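Local coordinates for protein insulinase family protease (Yersinia pestis, PDB 3GO9) that is predicted to act as a protease of the insulinase (M16) family, probably hydrolysing peptide bonds, at residues A[384-388]-A[389-393]; A[395-398]-A[399-403]. All coordinates share one frame; numbering follows the deposited sequence.

Contact 1 (A[384-388]-A[389-393]). With ZN (zinc ion), chain B.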
loop_
_atom_site.group_PDB
_atom_site.type_symbol
_atom_site.label_atom_id
_atom_site.label_comp_id
_atom_site.label_asym_id
_atom_site.label_seq_id
_atom_site.Cartn_x
_atom_site.Cartn_y
_atom_site.Cartn_z
ATOM N N ALA A 384 -3.888 -4.639 -20.791
ATOM C CA ALA A 384 -2.828 -4.771 -21.801
ATOM C C ALA A 384 -1.801 -3.671 -21.771
ATOM O O ALA A 384 -0.644 -3.883 -22.179
ATOM C CB ALA A 384 -3.432 -4.809 -23.177
ATOM N N ARG A 385 -2.216 -2.504 -21.325
ATOM C CA ARG A 385 -1.401 -1.294 -21.328
ATOM C C ARG A 385 -0.675 -1.116 -19.980
ATOM O O ARG A 385 -0.011 -0.105 -19.787
ATOM C CB ARG A 385 -2.259 -0.067 -21.623
ATOM C CG ARG A 385 -2.868 -0.049 -23.032
ATOM C CD ARG A 385 -4.009 0.998 -23.191
ATOM N NE ARG A 385 -3.546 2.345 -22.865
ATOM C CZ ARG A 385 -3.173 3.297 -23.742
ATOM N NH1 ARG A 385 -2.741 4.475 -23.281
ATOM N NH2 ARG A 385 -3.217 3.110 -25.063
ATOM N N THR A 386 -0.819 -2.078 -19.083
ATOM C CA THR A 386 -0.277 -1.948 -17.712
ATOM C C THR A 386 1.171 -2.474 -17.605
ATOM O O THR A 386 1.479 -3.649 -17.810
ATOM C CB THR A 386 -1.178 -2.620 -16.679
ATOM O OG1 THR A 386 -2.503 -2.055 -16.784
ATOM C CG2 THR A 386 -0.686 -2.379 -15.244
ATOM N N ASP A 387 2.051 -1.540 -17.247
ATOM C CA ASP A 387 3.490 -1.782 -17.013
ATOM C C ASP A 387 3.644 -2.880 -15.923
ATOM O O ASP A 387 2.908 -2.973 -14.962
ATOM C CB ASP A 387 4.056 -0.447 -16.513
ATOM C CG ASP A 387 5.575 -0.385 -16.378
ATOM O OD1 ASP A 387 6.200 -1.368 -16.001
ATOM O OD2 ASP A 387 6.119 0.725 -16.583
ATOM N N THR A 388 4.630 -3.738 -16.128
ATOM C CA THR A 388 4.975 -4.792 -15.152
ATOM C C THR A 388 5.157 -4.264 -13.723
ATOM O O THR A 388 4.773 -4.916 -12.784
ATOM C CB THR A 388 6.208 -5.586 -15.595
ATOM O OG1 THR A 388 7.261 -4.666 -15.896
ATOM C CG2 THR A 388 5.903 -6.455 -16.833
ATOM N N ASP A 389 5.698 -3.065 -13.558
ATOM C CA ASP A 389 5.801 -2.553 -12.183
ATOM C C ASP A 389 4.473 -2.232 -11.493
ATOM O O ASP A 389 4.339 -2.328 -10.262
ATOM C CB ASP A 389 6.770 -1.395 -12.070
ATOM C CG ASP A 389 6.186 -0.068 -12.520
ATOM O OD1 ASP A 389 5.448 0.545 -11.756
ATOM O OD2 ASP A 389 6.465 0.319 -13.648
ATOM N N ILE A 390 3.458 -1.862 -12.286
ATOM C CA ILE A 390 2.124 -1.629 -11.778
ATOM C C ILE A 390 1.427 -2.943 -11.426
ATOM O O ILE A 390 0.778 -3.053 -10.345
ATOM C CB ILE A 390 1.268 -0.739 -12.724
ATOM C CG1 ILE A 390 1.926 0.647 -12.835
ATOM C CG2 ILE A 390 -0.199 -0.639 -12.189
ATOM C CD1 ILE A 390 1.348 1.511 -13.962
ATOM N N LEU A 391 1.566 -3.953 -12.306
ATOM C CA LEU A 391 1.091 -5.284 -11.983
ATOM C C LEU A 391 1.695 -5.738 -10.645
ATOM O O LEU A 391 1.013 -6.368 -9.815
ATOM C CB LEU A 391 1.439 -6.285 -13.100
ATOM C CG LEU A 391 0.829 -6.037 -14.462
ATOM C CD1 LEU A 391 1.384 -7.038 -15.536
ATOM C CD2 LEU A 391 -0.706 -6.082 -14.411
HETATM N N MSE A 392 2.990 -5.481 -10.480
HETATM C CA MSE A 392 3.687 -5.896 -9.256
HETATM C C MSE A 392 3.158 -5.164 -8.047
HETATM O O MSE A 392 2.870 -5.810 -7.023
HETATM C CB MSE A 392 5.203 -5.739 -9.369
HETATM C CG MSE A 392 5.910 -6.063 -8.099
HETATM SE SE MSE A 392 5.768 -8.004 -7.681
HETATM C CE MSE A 392 7.159 -8.606 -8.873
ATOM N N SER A 393 3.057 -3.823 -8.114
ATOM C CA SER A 393 2.615 -3.076 -6.941
ATOM C C SER A 393 1.197 -3.426 -6.558
ATOM O O SER A 393 0.850 -3.451 -5.384
ATOM C CB SER A 393 2.842 -1.580 -7.085
ATOM O OG SER A 393 2.207 -1.105 -8.223
HETATM ZN ZN ZN B . 8.170 -0.032 -15.325
HETATM O O HOH W 1 8.579 -2.309 -14.909
HETATM O O HOH W 2 8.956 -0.558 -17.563
#
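Asp387, at the N-cap, and Asp389, in the first turn, share one zinc ion. Asp387 grips it with both oxygens, OD1 and OD2 each lying 2.5 Å from the zinc, whereas Asp389 reaches it with OD2 alone, at 2.4 Å. The planes of the two carboxylates are turned 67° from each other, and Asp387 OD1 comes within 2.9 Å of Asp389 OD2, a closeness made possible by the shared metal. Two waters, Asp99 and Glu101 complete the shell. Water 1 also donates to Thr388 OG1, which also hydrogen-bonds Arg49 O.

Asp387 is the N-cap of helix 388-401. Its CG is anti to the backbone N, and this chi1 of -172° puts OD1 where Asp389 N can donate to it, at 3.0 Å, from above the carboxylate plane. The same oxygen therefore serves metal and helix end together. Asp387 O takes a nearly straight bond from Leu391 N (3.1 Å, 167°) and a weak one from Ile390 N. Thr386 CG2 lies 3.5 Å from Ile390 CG2, the side chains crossing at about a right angle, and 3.8 Å from Leu391 CD2; Thr386 OG1 bonds Thr382 O.

Asp389 OD1, turned from the metal, forms a salt bridge with Arg102, which positions this carboxylate. The gathering of acidic groups would be costly without a cation; zinc, Arg102 and the positive end of the helix dipole probably offset their charge together and favour the ionised forms.

Contact 2 (A[395-398]-A[399-403])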
loop_
_atom_site.group_PDB
_atom_site.type_symbol
_atom_site.label_atom_id
_atom_site.label_comp_id
_atom_site.label_asym_id
_atom_site.label_seq_id
_atom_site.Cartn_x
_atom_site.Cartn_y
_atom_site.Cartn_z
ATOM N N ARG A 395 -0.199 -6.402 -6.964
ATOM C CA ARG A 395 -0.143 -7.682 -6.273
ATOM C C ARG A 395 0.341 -7.525 -4.831
ATOM O O ARG A 395 -0.261 -8.105 -3.939
ATOM C CB ARG A 395 0.773 -8.662 -7.008
ATOM C CG ARG A 395 0.773 -10.051 -6.369
ATOM C CD ARG A 395 -0.519 -10.763 -6.454
ATOM N NE ARG A 395 -0.361 -12.172 -6.093
ATOM C CZ ARG A 395 -1.341 -13.078 -6.203
ATOM N NH1 ARG A 395 -2.545 -12.743 -6.708
ATOM N NH2 ARG A 395 -1.116 -14.345 -5.844
ATOM N N LEU A 396 1.412 -6.746 -4.608
ATOM C CA LEU A 396 1.916 -6.556 -3.232
ATOM C C LEU A 396 0.840 -5.868 -2.383
ATOM O O LEU A 396 0.639 -6.200 -1.214
ATOM C CB LEU A 396 3.192 -5.735 -3.221
ATOM C CG LEU A 396 4.432 -6.371 -3.831
ATOM C CD1 LEU A 396 5.700 -5.664 -3.409
ATOM C CD2 LEU A 396 4.538 -7.888 -3.562
ATOM N N ARG A 397 0.122 -4.930 -2.971
ATOM C CA ARG A 397 -0.942 -4.254 -2.211
ATOM C C ARG A 397 -2.029 -5.228 -1.834
ATOM O O ARG A 397 -2.473 -5.292 -0.677
ATOM C CB ARG A 397 -1.506 -3.093 -2.956
ATOM C CG ARG A 397 -2.525 -2.292 -2.100
ATOM C CD ARG A 397 -2.937 -0.955 -2.773
ATOM N NE ARG A 397 -1.866 -0.421 -3.629
ATOM C CZ ARG A 397 -1.885 -0.334 -4.968
ATOM N NH1 ARG A 397 -0.813 0.165 -5.594
ATOM N NH2 ARG A 397 -2.940 -0.710 -5.698
ATOM N N SER A 398 -2.389 -6.090 -2.776
ATOM C CA SER A 398 -3.348 -7.131 -2.498
ATOM C C SER A 398 -2.908 -8.053 -1.383
ATOM O O SER A 398 -3.692 -8.410 -0.489
ATOM C CB SER A 398 -3.596 -7.932 -3.776
ATOM O OG SER A 398 -4.550 -8.952 -3.565
ATOM N N GLN A 399 -1.648 -8.439 -1.416
ATOM C CA GLN A 399 -1.114 -9.419 -0.518
ATOM C C GLN A 399 -0.948 -8.772 0.878
ATOM O O GLN A 399 -1.317 -9.377 1.910
ATOM C CB GLN A 399 0.242 -9.893 -1.023
ATOM C CG GLN A 399 0.182 -10.742 -2.314
ATOM C CD GLN A 399 0.085 -12.210 -2.032
ATOM O OE1 GLN A 399 -0.956 -12.842 -2.312
ATOM N NE2 GLN A 399 1.132 -12.763 -1.474
ATOM N N GLN A 400 -0.407 -7.562 0.913
ATOM C CA GLN A 400 -0.002 -6.939 2.197
ATOM C C GLN A 400 -1.178 -6.398 2.945
ATOM O O GLN A 400 -1.188 -6.444 4.189
ATOM C CB GLN A 400 1.050 -5.837 1.984
ATOM C CG GLN A 400 2.415 -6.404 1.542
ATOM C CD GLN A 400 3.507 -5.362 1.529
ATOM O OE1 GLN A 400 3.503 -4.495 0.678
ATOM N NE2 GLN A 400 4.499 -5.487 2.461
ATOM N N SER A 401 -2.174 -5.897 2.221
ATOM C CA SER A 401 -3.314 -5.224 2.827
ATOM C C SER A 401 -4.530 -6.106 2.883
ATOM O O SER A 401 -5.569 -5.718 3.455
ATOM C CB SER A 401 -3.681 -3.999 2.037
ATOM O OG SER A 401 -2.615 -3.068 2.070
ATOM N N GLY A 402 -4.414 -7.292 2.307
ATOM C CA GLY A 402 -5.513 -8.218 2.253
ATOM C C GLY A 402 -6.717 -7.738 1.475
ATOM O O GLY A 402 -7.836 -7.743 1.983
ATOM N N VAL A 403 -6.498 -7.327 0.235
ATOM C CA VAL A 403 -7.566 -6.878 -0.658
ATOM C C VAL A 403 -7.546 -7.848 -1.862
ATOM O O VAL A 403 -6.618 -7.830 -2.679
ATOM C CB VAL A 403 -7.347 -5.437 -1.146
ATOM C CG1 VAL A 403 -8.516 -4.990 -1.982
ATOM C CG2 VAL A 403 -7.192 -4.503 0.059
#
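The guanidinium of Arg395 and the side-chain amide of Gln399, one helical turn apart, lie almost parallel, their planes only 3° from each other. One terminal atom of the amide lies over a face of the guanidinium, toward the rim; the amide is probably turned over in the model, so the identity of that atom is doubtful. NH1 of the guanidinium forms a salt bridge with Asp405 and NH2 a hydrogen bond with Gln38; Trp26 makes a cation-pi contact with the arginine. The bend at chi2 (66°) brings Arg395 CD to 4.2 Å from Gln399 CG.

The backbone beneath is regular helix: Gln399 N bonds Arg395 O at 2.9 Å, Gln400 N bonds Leu396 O, and Ser401 N bonds Arg397 O. Leu396 packs on Arg53 and Ile55 of strand 50-56, and Gln400 also touches Ile55.

Further on the pattern changes. Gly402, at positive phi (63°), turns the chain, and Val403 N comes back to Ser398 O at 3.1 Å, in the carbonyl plane and on a lone pair. The Ser398 side chain adds a second bond: OG, anti to its own backbone N, donates to Val403 O across a short 2.5 Å. Two bonds thus clasp Val403 to a single serine. Ser401 OG bonds Val323 O and Gly402 O takes Trp277 NE1, tying the turn to strand 316-324 and to the loop holding Trp277. The turn has the 6→1 bond and positive-phi glycine of a Schellman motif, but the companion 5→2 bond, from Gly402 N to Gln399 O, is not formed, so it is best called a glycine-terminated helix C-cap resembling that motif.

Contacts 1 and 2 lie in series on helix 388-401, the first at its N-cap and the second at the turn leaving it, with centres about 15 Å apart and no touch between them. Contact 1 belongs to the zinc site formed with Asp99 and Glu101; contact 2 stands apart from that metal, the side chain of Arg397 being about 13 Å from it and that of Val403 about 7 Å from a bound di(hydroxyethyl)ether. Both rest against strand 50-56, through Thr388, Asp389 and Met392 in one and Leu396 and Gln400 in the other. The helix thus runs from a metal-bound start on the N-terminal sheet to an end joined with the second sheet through strand 316-324.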